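PDB 2JCB: 5-formyltetrahydrofolate cyclo-ligase family protein from Bacillus anthracis, which probably catalyses the ATP- and magnesium-dependent cyclisation of 5-formyltetrahydrofolate to 5,10-methenyltetrahydrofolate, returning a stored folate to one-carbon metabolism. Local coordinates for residues K53-T58 against I127-V132; V83-K88 against P114-T119; R91-R96 against G149-Y154. One frame throughout, in Å; residues are numbered along the deposited sequence.

All three contacts use one mixed sheet, and their chemistry changes with their place in it. Contact 1 is the buried core, a backbone-bonded pair of parallel strands. Contact 2 is smaller and only partly buried, a proline-rich loop packed on strand 80-87 without direct hydrogen bonds. Contact 3, also partly buried, sets helix 150-154 across strand 92-98 through aromatic rings and a methionine, then turns to ADP and the magnesium ion. Strand 80-87 lies between strands 54-56 and 92-98: P84 of contact 2 touches I57 of contact 1, and V83 pairs with R96 of contact 3. Separately, Q130 and T58 of contact 1 touch Y154 and Y151 of contact 3.

Contact 1: residues K53-T58 against I127-V132; sequences KTIGIT and IDLQIV
G56 and Q130 pair as a parallel beta bridge in the mixed sheet of this Rossmann-like alpha/beta fold, where strand 54-56 runs between strands 80-87 and 129-131. Packing is tightest here. G56 N donates to L129 O over 2.8 Å, and I131 N returns to G56 O over 2.8 Å; in both bonds the angle at the hydrogen is 174°. With no side chain on G56, the Q130 amide can lie against the neighbouring strand. A bend at chi2 (-80°) turns Q130 CD toward G56, and OE1 lies 3.2 Å from G56 CA, while NE2 makes a weak hydrogen bond to Y154 OH of helix 150-154. On the other face of the sheet, I55 CG2 meets I131 CD1 at 3.8 Å, the two side chains crossing at a slant. I57 lies beside I131 and points the same way, the two CD1 atoms in contact.

Before the ladder, toward solvent at K53 and D128, the pairing is less regular. T54 O accepts a hydrogen bond from D128 N but holds L129 N only weakly, at 3.4 Å. The K53 chain leads away from the contact, and a water bridges T54 OG1, itself bonded to R80, and the D128 carboxylate. That carboxylate fastens the beginning of the strand through one oxygen: K53 N at 2.8 Å and T54 N at 3.0 Å both reach D128 OD2 on its anti side, from opposite faces of the carboxylate plane.

Contact 2: residues V83-K88 against P114-T119; sequences VPKCNK and PIPALT
V83 and P114 begin the contact, sliding past each other in opposite directions. V83 CG2 lies 3.9 Å from P114 CD, and the carbonyl of V83 is also touched by the ring, at CG. The P84 ring turns away from the loop and packs on M93, F95 and Y151; what P84 offers P114 is its carbonyl, with P84 O 3.4 Å from P114 CD. K85 points toward the loop. Its CG stands anti to the backbone N (chi1 -180°), and the extended chain runs past P114 to cross P116 at about a right angle, where CD and CE rest on the ring; K85 CE is 3.6 Å from P116 CG. Beyond a bend at chi4 (65°), a water accepts from K85 NZ at 2.9 Å and donates to P114 O at 2.7 Å. E113 adds a weak, long ion pair to K85 NZ, and the other carboxylate oxygen of E113 accepts a hydrogen bond from C86 N. Direct hydrogen bonds between the segments are absent. The whole is a proline-rich loop with a short 3-10 turn, packed on a strand of the main sheet as the chain passes from hairpin 104-108/111-114 to edge strand 120-121.

Contact 3: residues R91-R96 against G149-Y154; sequences RTMSFR and GYYDRY. With MG (magnesium ion), chain E; ADP (adenosine-5'-diphosphate), chain C; PO4 (phosphate ion), chain D.
M93 is the main bump of this contact, and Y150, Y151 and Y154 of the helix form the hollow that receives it. The bend at chi3 (-70°) carries its methyl group over the centre of the Y151 ring: M93 CE sits 3.4 Å from the Y151 centroid and 5° off the ring normal, a CH-pi contact. The same CE presses on Y154 CB at 3.5 Å. The sulfur makes oblique Met-aromatic contacts with the Y150 and Y151 rings, and CG rests against Y150 CD1.

F95 fills the next hollow. F95 CE2 lies over one face of the Y154 ring near its rim, 3.5 Å from Y154 CZ, with the two ring planes 51° apart; F95 CZ reaches toward Y151 OH, which meets the F95 ring at its edge.

At the other end of the strand, Y150 is itself the bump. Its ring lies against the R91 backbone, has R91 CG over one face, and meets T92 O at its edge. R153 is layered: R91 CB covers one face of its guanidinium near the rim, 3.6 Å from R153 NE, and ADP C4 lies over the centre of the opposite face. The two guanidinium planes stand almost perpendicular, with R91 NH1 3.6 Å from R153 NH1, so this end probably gains nothing from charge attraction between them.

No hydrogen bond passes directly from strand to helix, although a water bridges R91 O and Y150 O. Several polar groups at the helix start instead meet ligands. Y150 N and Y151 N hold a phosphate ion, probably from the crystallisation liquor, which Y146 and R143 also bind. G149 N at the N-cap donates to ADP O1B, and D152 OD2 binds the magnesium ion at 1.9 Å, a site D181 shares. The chemistry implies a division of labour: shape joins strand to helix, while the helix's N-terminal N-H groups, probably aided by its dipole, receive anions.

Contact 1: residues K53-T58 against I127-V132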
loop_
_atom_site.group_PDB
_atom_site.type_symbol
_atom_site.label_atom_id
_atom_site.label_comp_id
_atom_site.label_asym_id
_atom_site.label_seq_id
_atom_site.Cartn_x
_atom_site.Cartn_y
_atom_site.Cartn_z
ATOM N N LYS A 53 -7.470 -15.296 3.584
ATOM C CA LYS A 53 -8.596 -15.160 4.432
ATOM C C LYS A 53 -8.534 -13.886 5.281
ATOM O O LYS A 53 -9.563 -13.428 5.738
ATOM C CB LYS A 53 -8.786 -16.409 5.278
ATOM C CG LYS A 53 -9.219 -17.676 4.475
ATOM C CD LYS A 53 -10.221 -17.336 3.352
ATOM C CE LYS A 53 -10.831 -18.595 2.659
ATOM N NZ LYS A 53 -10.880 -18.329 1.171
ATOM N N THR A 54 -7.331 -13.333 5.447
ATOM C CA THR A 54 -7.120 -12.030 6.114
ATOM C C THR A 54 -6.231 -11.200 5.236
ATOM O O THR A 54 -5.140 -11.634 4.886
ATOM C CB THR A 54 -6.440 -12.193 7.501
ATOM O OG1 THR A 54 -7.236 -13.031 8.341
ATOM C CG2 THR A 54 -6.293 -10.855 8.234
ATOM N N ILE A 55 -6.682 -9.975 4.962
ATOM C CA ILE A 55 -5.965 -9.087 4.113
ATOM C C ILE A 55 -5.688 -7.799 4.911
ATOM O O ILE A 55 -6.609 -7.277 5.541
ATOM C CB ILE A 55 -6.747 -8.779 2.831
ATOM C CG1 ILE A 55 -6.907 -10.083 2.009
ATOM C CG2 ILE A 55 -5.960 -7.743 2.082
ATOM C CD1 ILE A 55 -7.847 -10.019 0.908
ATOM N N GLY A 56 -4.460 -7.304 4.780
ATOM C CA GLY A 56 -3.962 -6.030 5.369
ATOM C C GLY A 56 -3.964 -5.005 4.220
ATOM O O GLY A 56 -3.474 -5.292 3.102
ATOM N N ILE A 57 -4.510 -3.814 4.490
ATOM C CA ILE A 57 -4.609 -2.790 3.431
ATOM C C ILE A 57 -4.612 -1.408 4.094
ATOM O O ILE A 57 -4.827 -1.297 5.296
ATOM C CB ILE A 57 -5.909 -2.975 2.612
ATOM C CG1 ILE A 57 -5.956 -2.120 1.338
ATOM C CG2 ILE A 57 -7.238 -2.923 3.527
ATOM C CD1 ILE A 57 -6.982 -2.641 0.347
ATOM N N THR A 58 -4.353 -0.398 3.285
ATOM C CA THR A 58 -4.402 1.031 3.764
ATOM C C THR A 58 -5.677 1.685 3.206
ATOM O O THR A 58 -6.323 1.164 2.274
ATOM C CB THR A 58 -3.166 1.851 3.389
ATOM O OG1 THR A 58 -3.065 1.950 1.959
ATOM C CG2 THR A 58 -1.940 1.223 4.044
ATOM N N ILE A 127 -1.953 -12.623 9.017
ATOM C CA ILE A 127 -2.362 -11.815 7.893
ATOM C C ILE A 127 -1.815 -12.511 6.629
ATOM O O ILE A 127 -0.617 -12.702 6.521
ATOM C CB ILE A 127 -1.829 -10.345 8.006
ATOM C CG1 ILE A 127 -2.337 -9.661 9.311
ATOM C CG2 ILE A 127 -2.150 -9.548 6.710
ATOM C CD1 ILE A 127 -1.668 -8.311 9.652
ATOM N N ASP A 128 -2.694 -12.926 5.738
ATOM C CA ASP A 128 -2.309 -13.754 4.574
ATOM C C ASP A 128 -1.676 -12.939 3.446
ATOM O O ASP A 128 -0.665 -13.373 2.822
ATOM C CB ASP A 128 -3.499 -14.575 4.089
ATOM C CG ASP A 128 -4.039 -15.476 5.149
ATOM O OD1 ASP A 128 -3.241 -16.188 5.824
ATOM O OD2 ASP A 128 -5.275 -15.498 5.315
ATOM N N LEU A 129 -2.205 -11.734 3.254
ATOM C CA LEU A 129 -1.770 -10.850 2.197
ATOM C C LEU A 129 -1.723 -9.422 2.706
ATOM O O LEU A 129 -2.686 -8.952 3.326
ATOM C CB LEU A 129 -2.801 -10.963 1.067
ATOM C CG LEU A 129 -2.599 -10.033 -0.145
ATOM C CD1 LEU A 129 -1.262 -10.403 -0.873
ATOM C CD2 LEU A 129 -3.847 -10.071 -1.081
ATOM N N GLN A 130 -0.623 -8.743 2.424
ATOM C CA GLN A 130 -0.508 -7.300 2.677
ATOM C C GLN A 130 -0.481 -6.569 1.362
ATOM O O GLN A 130 0.395 -6.839 0.553
ATOM C CB GLN A 130 0.765 -7.001 3.447
ATOM C CG GLN A 130 0.589 -7.390 4.947
ATOM C CD GLN A 130 -0.197 -6.284 5.756
ATOM O OE1 GLN A 130 -0.783 -5.392 5.190
ATOM N NE2 GLN A 130 -0.168 -6.396 7.092
ATOM N N ILE A 131 -1.452 -5.672 1.201
ATOM C CA ILE A 131 -1.533 -4.816 0.023
ATOM C C ILE A 131 -0.729 -3.564 0.451
ATOM O O ILE A 131 -1.237 -2.762 1.276
ATOM C CB ILE A 131 -2.991 -4.581 -0.364
ATOM C CG1 ILE A 131 -3.581 -5.962 -0.812
ATOM C CG2 ILE A 131 -3.045 -3.547 -1.462
ATOM C CD1 ILE A 131 -5.080 -5.947 -1.115
ATOM N N VAL A 132 0.450 -3.320 -0.139
ATOM C CA VAL A 132 1.396 -2.368 0.431
ATOM C C VAL A 132 1.263 -1.075 -0.359
ATOM O O VAL A 132 1.284 -1.129 -1.552
ATOM C CB VAL A 132 2.822 -2.962 0.369
ATOM C CG1 VAL A 132 3.911 -1.866 0.686
ATOM C CG2 VAL A 132 2.923 -4.230 1.274
HETATM O O HOH W 1 -6.325 -15.654 8.099
HETATM O O HOH W 2 -2.793 -0.400 0.721
#

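Contact 2: residues V83-K88 against P114-T119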
loop_
_atom_site.group_PDB
_atom_site.type_symbol
_atom_site.label_atom_id
_atom_site.label_comp_id
_atom_site.label_asym_id
_atom_site.label_seq_id
_atom_site.Cartn_x
_atom_site.Cartn_y
_atom_site.Cartn_z
ATOM N N VAL A 83 -6.376 -2.876 8.951
ATOM C CA VAL A 83 -5.812 -1.595 8.486
ATOM C C VAL A 83 -4.861 -1.041 9.582
ATOM O O VAL A 83 -5.066 -1.343 10.773
ATOM C CB VAL A 83 -6.965 -0.595 8.235
ATOM C CG1 VAL A 83 -7.799 -1.060 7.022
ATOM C CG2 VAL A 83 -7.931 -0.547 9.470
ATOM N N PRO A 84 -3.825 -0.291 9.178
ATOM C CA PRO A 84 -2.823 0.072 10.185
ATOM C C PRO A 84 -3.137 1.325 10.996
ATOM O O PRO A 84 -3.661 2.303 10.481
ATOM C CB PRO A 84 -1.559 0.315 9.350
ATOM C CG PRO A 84 -2.077 0.779 8.025
ATOM C CD PRO A 84 -3.440 0.182 7.823
ATOM N N LYS A 85 -2.740 1.269 12.262
ATOM C CA LYS A 85 -2.583 2.452 13.096
ATOM C C LYS A 85 -1.074 2.661 13.288
ATOM O O LYS A 85 -0.375 1.804 13.845
ATOM C CB LYS A 85 -3.306 2.297 14.442
ATOM C CG LYS A 85 -3.148 3.548 15.338
ATOM C CD LYS A 85 -4.159 3.613 16.474
ATOM C CE LYS A 85 -3.972 4.903 17.335
ATOM N NZ LYS A 85 -4.249 6.217 16.614
ATOM N N CYS A 86 -0.589 3.824 12.877
ATOM C CA CYS A 86 0.832 4.115 12.959
ATOM C C CYS A 86 1.191 4.748 14.279
ATOM O O CYS A 86 0.475 5.617 14.795
ATOM C CB CYS A 86 1.274 5.020 11.806
ATOM S SG CYS A 86 1.049 4.296 10.200
ATOM N N ASN A 87 2.278 4.270 14.854
ATOM C CA ASN A 87 2.852 4.934 16.006
ATOM C C ASN A 87 4.062 5.738 15.505
ATOM O O ASN A 87 5.084 5.182 15.094
ATOM C CB ASN A 87 3.199 3.913 17.096
ATOM C CG ASN A 87 3.808 4.554 18.341
ATOM O OD1 ASN A 87 4.391 5.638 18.282
ATOM N ND2 ASN A 87 3.707 3.863 19.471
ATOM N N LYS A 88 3.916 7.055 15.512
ATOM C CA LYS A 88 4.932 7.937 14.958
ATOM C C LYS A 88 6.234 7.926 15.760
ATOM O O LYS A 88 7.309 8.147 15.197
ATOM C CB LYS A 88 4.368 9.349 14.805
ATOM C CG LYS A 88 3.076 9.360 13.958
ATOM C CD LYS A 88 2.715 10.754 13.433
ATOM C CE LYS A 88 3.623 11.164 12.275
ATOM N NZ LYS A 88 4.948 11.689 12.769
ATOM N N PRO A 114 -7.867 2.952 12.500
ATOM C CA PRO A 114 -8.787 2.173 13.347
ATOM C C PRO A 114 -8.758 2.746 14.761
ATOM O O PRO A 114 -7.684 3.104 15.250
ATOM C CB PRO A 114 -8.157 0.768 13.351
ATOM C CG PRO A 114 -6.729 0.959 12.934
ATOM C CD PRO A 114 -6.710 2.149 12.050
ATOM N N ILE A 115 -9.921 2.804 15.406
ATOM C CA ILE A 115 -10.023 3.320 16.759
ATOM C C ILE A 115 -9.572 2.195 17.698
ATOM O O ILE A 115 -10.214 1.141 17.742
ATOM C CB ILE A 115 -11.489 3.740 17.089
ATOM C CG1 ILE A 115 -12.000 4.788 16.082
ATOM C CG2 ILE A 115 -11.601 4.189 18.539
ATOM C CD1 ILE A 115 -13.514 4.957 16.056
ATOM N N PRO A 116 -8.429 2.381 18.397
ATOM C CA PRO A 116 -7.931 1.308 19.269
ATOM C C PRO A 116 -9.017 0.688 20.148
ATOM O O PRO A 116 -9.092 -0.530 20.244
ATOM C CB PRO A 116 -6.891 2.014 20.143
ATOM C CG PRO A 116 -6.347 3.063 19.279
ATOM C CD PRO A 116 -7.522 3.546 18.423
ATOM N N ALA A 117 -9.868 1.513 20.773
ATOM C CA ALA A 117 -10.878 1.008 21.705
ATOM C C ALA A 117 -11.943 0.113 21.042
ATOM O O ALA A 117 -12.572 -0.706 21.718
ATOM C CB ALA A 117 -11.534 2.169 22.454
ATOM N N LEU A 118 -12.090 0.250 19.715
ATOM C CA LEU A 118 -13.135 -0.456 18.978
ATOM C C LEU A 118 -12.608 -1.498 18.005
ATOM O O LEU A 118 -13.371 -2.051 17.233
ATOM C CB LEU A 118 -14.021 0.540 18.223
ATOM C CG LEU A 118 -14.749 1.579 19.101
ATOM C CD1 LEU A 118 -15.595 2.473 18.205
ATOM C CD2 LEU A 118 -15.584 0.927 20.191
ATOM N N THR A 119 -11.310 -1.763 18.025
ATOM C CA THR A 119 -10.736 -2.667 17.036
ATOM C C THR A 119 -9.697 -3.573 17.684
ATOM O O THR A 119 -9.129 -3.219 18.740
ATOM C CB THR A 119 -10.083 -1.862 15.878
ATOM O OG1 THR A 119 -9.096 -0.956 16.401
ATOM C CG2 THR A 119 -11.145 -1.082 15.072
HETATM O O HOH W 3 -6.950 5.714 15.573
#

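Contact 3: residues R91-R96 against G149-Y154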
loop_
_atom_site.group_PDB
_atom_site.type_symbol
_atom_site.label_atom_id
_atom_site.label_comp_id
_atom_site.label_asym_id
_atom_site.label_seq_id
_atom_site.Cartn_x
_atom_site.Cartn_y
_atom_site.Cartn_z
ATOM N N ARG A 91 7.665 4.340 15.018
ATOM C CA ARG A 91 7.550 4.004 13.592
ATOM C C ARG A 91 7.071 2.569 13.364
ATOM O O ARG A 91 7.471 1.895 12.412
ATOM C CB ARG A 91 8.854 4.315 12.840
ATOM C CG ARG A 91 8.720 5.527 11.946
ATOM C CD ARG A 91 9.172 6.762 12.678
ATOM N NE ARG A 91 9.100 7.966 11.856
ATOM C CZ ARG A 91 9.910 8.238 10.832
ATOM N NH1 ARG A 91 10.874 7.398 10.446
ATOM N NH2 ARG A 91 9.759 9.378 10.180
ATOM N N THR A 92 6.195 2.101 14.249
ATOM C CA THR A 92 5.632 0.771 14.116
ATOM C C THR A 92 4.183 0.917 13.668
ATOM O O THR A 92 3.633 2.003 13.773
ATOM C CB THR A 92 5.739 -0.006 15.445
ATOM O OG1 THR A 92 5.066 0.725 16.465
ATOM C CG2 THR A 92 7.204 -0.169 15.855
ATOM N N MET A 93 3.597 -0.160 13.136
ATOM C CA MET A 93 2.193 -0.228 12.734
ATOM C C MET A 93 1.456 -1.342 13.457
ATOM O O MET A 93 1.971 -2.452 13.613
ATOM C CB MET A 93 2.083 -0.454 11.228
ATOM C CG MET A 93 2.566 0.707 10.395
ATOM S SD MET A 93 2.183 0.532 8.648
ATOM C CE MET A 93 3.280 -0.824 8.123
ATOM N N SER A 94 0.248 -1.042 13.894
ATOM C CA SER A 94 -0.605 -2.025 14.516
ATOM C C SER A 94 -1.711 -2.275 13.515
ATOM O O SER A 94 -2.609 -1.434 13.346
ATOM C CB SER A 94 -1.201 -1.467 15.797
ATOM O OG SER A 94 -2.127 -2.361 16.397
ATOM N N PHE A 95 -1.691 -3.432 12.862
ATOM C CA PHE A 95 -2.820 -3.722 11.984
ATOM C C PHE A 95 -4.020 -4.181 12.809
ATOM O O PHE A 95 -3.902 -5.072 13.634
ATOM C CB PHE A 95 -2.429 -4.736 10.931
ATOM C CG PHE A 95 -1.592 -4.128 9.875
ATOM C CD1 PHE A 95 -2.211 -3.659 8.724
ATOM C CD2 PHE A 95 -0.221 -3.997 10.030
ATOM C CE1 PHE A 95 -1.447 -3.016 7.685
ATOM C CE2 PHE A 95 0.573 -3.366 9.020
ATOM C CZ PHE A 95 -0.048 -2.864 7.853
ATOM N N ARG A 96 -5.157 -3.528 12.598
ATOM C CA ARG A 96 -6.317 -3.825 13.421
ATOM C C ARG A 96 -7.523 -4.103 12.585
ATOM O O ARG A 96 -7.748 -3.451 11.579
ATOM C CB ARG A 96 -6.622 -2.669 14.411
ATOM C CG ARG A 96 -5.366 -2.094 15.120
ATOM C CD ARG A 96 -5.809 -0.983 16.063
ATOM N NE ARG A 96 -6.399 -1.543 17.275
ATOM C CZ ARG A 96 -5.703 -1.897 18.338
ATOM N NH1 ARG A 96 -4.375 -1.766 18.350
ATOM N NH2 ARG A 96 -6.329 -2.379 19.376
ATOM N N GLY A 149 9.098 5.374 6.315
ATOM C CA GLY A 149 9.785 4.107 6.433
ATOM C C GLY A 149 8.993 3.102 7.242
ATOM O O GLY A 149 9.553 2.178 7.802
ATOM N N TYR A 150 7.689 3.294 7.328
ATOM C CA TYR A 150 6.844 2.340 8.062
ATOM C C TYR A 150 6.850 0.908 7.497
ATOM O O TYR A 150 7.020 -0.069 8.242
ATOM C CB TYR A 150 5.377 2.805 8.120
ATOM C CG TYR A 150 5.142 3.894 9.138
ATOM C CD1 TYR A 150 4.973 3.590 10.494
ATOM C CD2 TYR A 150 5.033 5.222 8.722
ATOM C CE1 TYR A 150 4.691 4.570 11.414
ATOM C CE2 TYR A 150 4.795 6.235 9.649
ATOM C CZ TYR A 150 4.606 5.892 10.992
ATOM O OH TYR A 150 4.369 6.874 11.913
ATOM N N TYR A 151 6.639 0.786 6.199
ATOM C CA TYR A 151 6.614 -0.554 5.602
ATOM C C TYR A 151 7.987 -1.191 5.554
ATOM O O TYR A 151 8.097 -2.396 5.753
ATOM C CB TYR A 151 5.892 -0.595 4.249
ATOM C CG TYR A 151 4.378 -0.607 4.446
ATOM C CD1 TYR A 151 3.674 0.575 4.707
ATOM C CD2 TYR A 151 3.665 -1.819 4.502
ATOM C CE1 TYR A 151 2.261 0.532 4.945
ATOM C CE2 TYR A 151 2.264 -1.875 4.723
ATOM C CZ TYR A 151 1.590 -0.677 4.946
ATOM O OH TYR A 151 0.263 -0.690 5.163
ATOM N N ASP A 152 9.043 -0.376 5.351
ATOM C CA ASP A 152 10.384 -0.903 5.385
ATOM C C ASP A 152 10.634 -1.626 6.724
ATOM O O ASP A 152 11.223 -2.695 6.728
ATOM C CB ASP A 152 11.403 0.216 5.168
ATOM C CG ASP A 152 11.551 0.591 3.697
ATOM O OD1 ASP A 152 11.159 -0.210 2.802
ATOM O OD2 ASP A 152 12.056 1.688 3.403
ATOM N N ARG A 153 10.138 -1.051 7.841
ATOM C CA ARG A 153 10.350 -1.619 9.160
ATOM C C ARG A 153 9.450 -2.831 9.357
ATOM O O ARG A 153 9.869 -3.861 9.872
ATOM C CB ARG A 153 10.081 -0.565 10.233
ATOM C CG ARG A 153 11.100 0.547 10.255
ATOM C CD ARG A 153 10.713 1.533 11.339
ATOM N NE ARG A 153 11.718 2.539 11.657
ATOM C CZ ARG A 153 11.934 3.618 10.912
ATOM N NH1 ARG A 153 12.815 4.521 11.313
ATOM N NH2 ARG A 153 11.246 3.785 9.774
ATOM N N TYR A 154 8.191 -2.673 8.981
ATOM C CA TYR A 154 7.182 -3.718 9.157
ATOM C C TYR A 154 7.509 -4.978 8.347
ATOM O O TYR A 154 7.400 -6.084 8.855
ATOM C CB TYR A 154 5.818 -3.203 8.719
ATOM C CG TYR A 154 4.740 -4.227 8.865
ATOM C CD1 TYR A 154 4.153 -4.464 10.107
ATOM C CD2 TYR A 154 4.291 -4.967 7.773
ATOM C CE1 TYR A 154 3.179 -5.388 10.270
ATOM C CE2 TYR A 154 3.292 -5.939 7.927
ATOM C CZ TYR A 154 2.740 -6.134 9.183
ATOM O OH TYR A 154 1.736 -7.039 9.380
HETATM MG MG MG E . 12.239 2.938 1.956
HETATM P PB ADP C . 10.122 5.312 2.400
HETATM O O1B ADP C . 8.816 5.616 3.128
HETATM O O2B ADP C . 10.097 5.830 1.009
HETATM O O3B ADP C . 10.422 3.843 2.609
HETATM P PA ADP C . 12.795 5.821 3.469
HETATM O O1A ADP C . 13.256 4.574 2.761
HETATM O O2A ADP C . 13.598 7.005 3.263
HETATM O O3A ADP C . 11.238 6.167 3.170
HETATM O "O5'" ADP C . 12.867 5.524 5.057
HETATM C "C5'" ADP C . 12.648 6.671 5.906
HETATM C "C4'" ADP C . 13.450 6.569 7.180
HETATM O "O4'" ADP C . 13.148 5.322 7.785
HETATM C "C3'" ADP C . 14.939 6.587 6.852
HETATM O "O3'" ADP C . 15.511 7.649 7.588
HETATM C "C2'" ADP C . 15.448 5.232 7.301
HETATM O "O2'" ADP C . 16.613 5.344 8.067
HETATM C "C1'" ADP C . 14.354 4.682 8.198
HETATM N N9 ADP C . 14.225 3.202 8.165
HETATM C C8 ADP C . 13.660 2.479 7.180
HETATM N N7 ADP C . 13.671 1.161 7.494
HETATM C C5 ADP C . 14.248 1.009 8.688
HETATM C C6 ADP C . 14.542 -0.134 9.593
HETATM N N6 ADP C . 14.233 -1.399 9.246
HETATM N N1 ADP C . 15.083 0.136 10.783
HETATM C C2 ADP C . 15.412 1.392 11.147
HETATM N N3 ADP C . 15.152 2.472 10.384
HETATM C C4 ADP C . 14.568 2.361 9.163
HETATM P P PO4 D . 5.764 4.140 4.252
HETATM O O1 PO4 D . 6.211 2.823 4.321
HETATM O O2 PO4 D . 6.389 4.994 3.182
HETATM O O3 PO4 D . 4.231 4.173 3.979
HETATM O O4 PO4 D . 6.075 4.919 5.525
HETATM O O HOH W 4 6.369 -0.137 10.873
HETATM O O HOH W 5 11.284 1.502 0.727
HETATM O O HOH W 6 12.249 4.241 0.089
#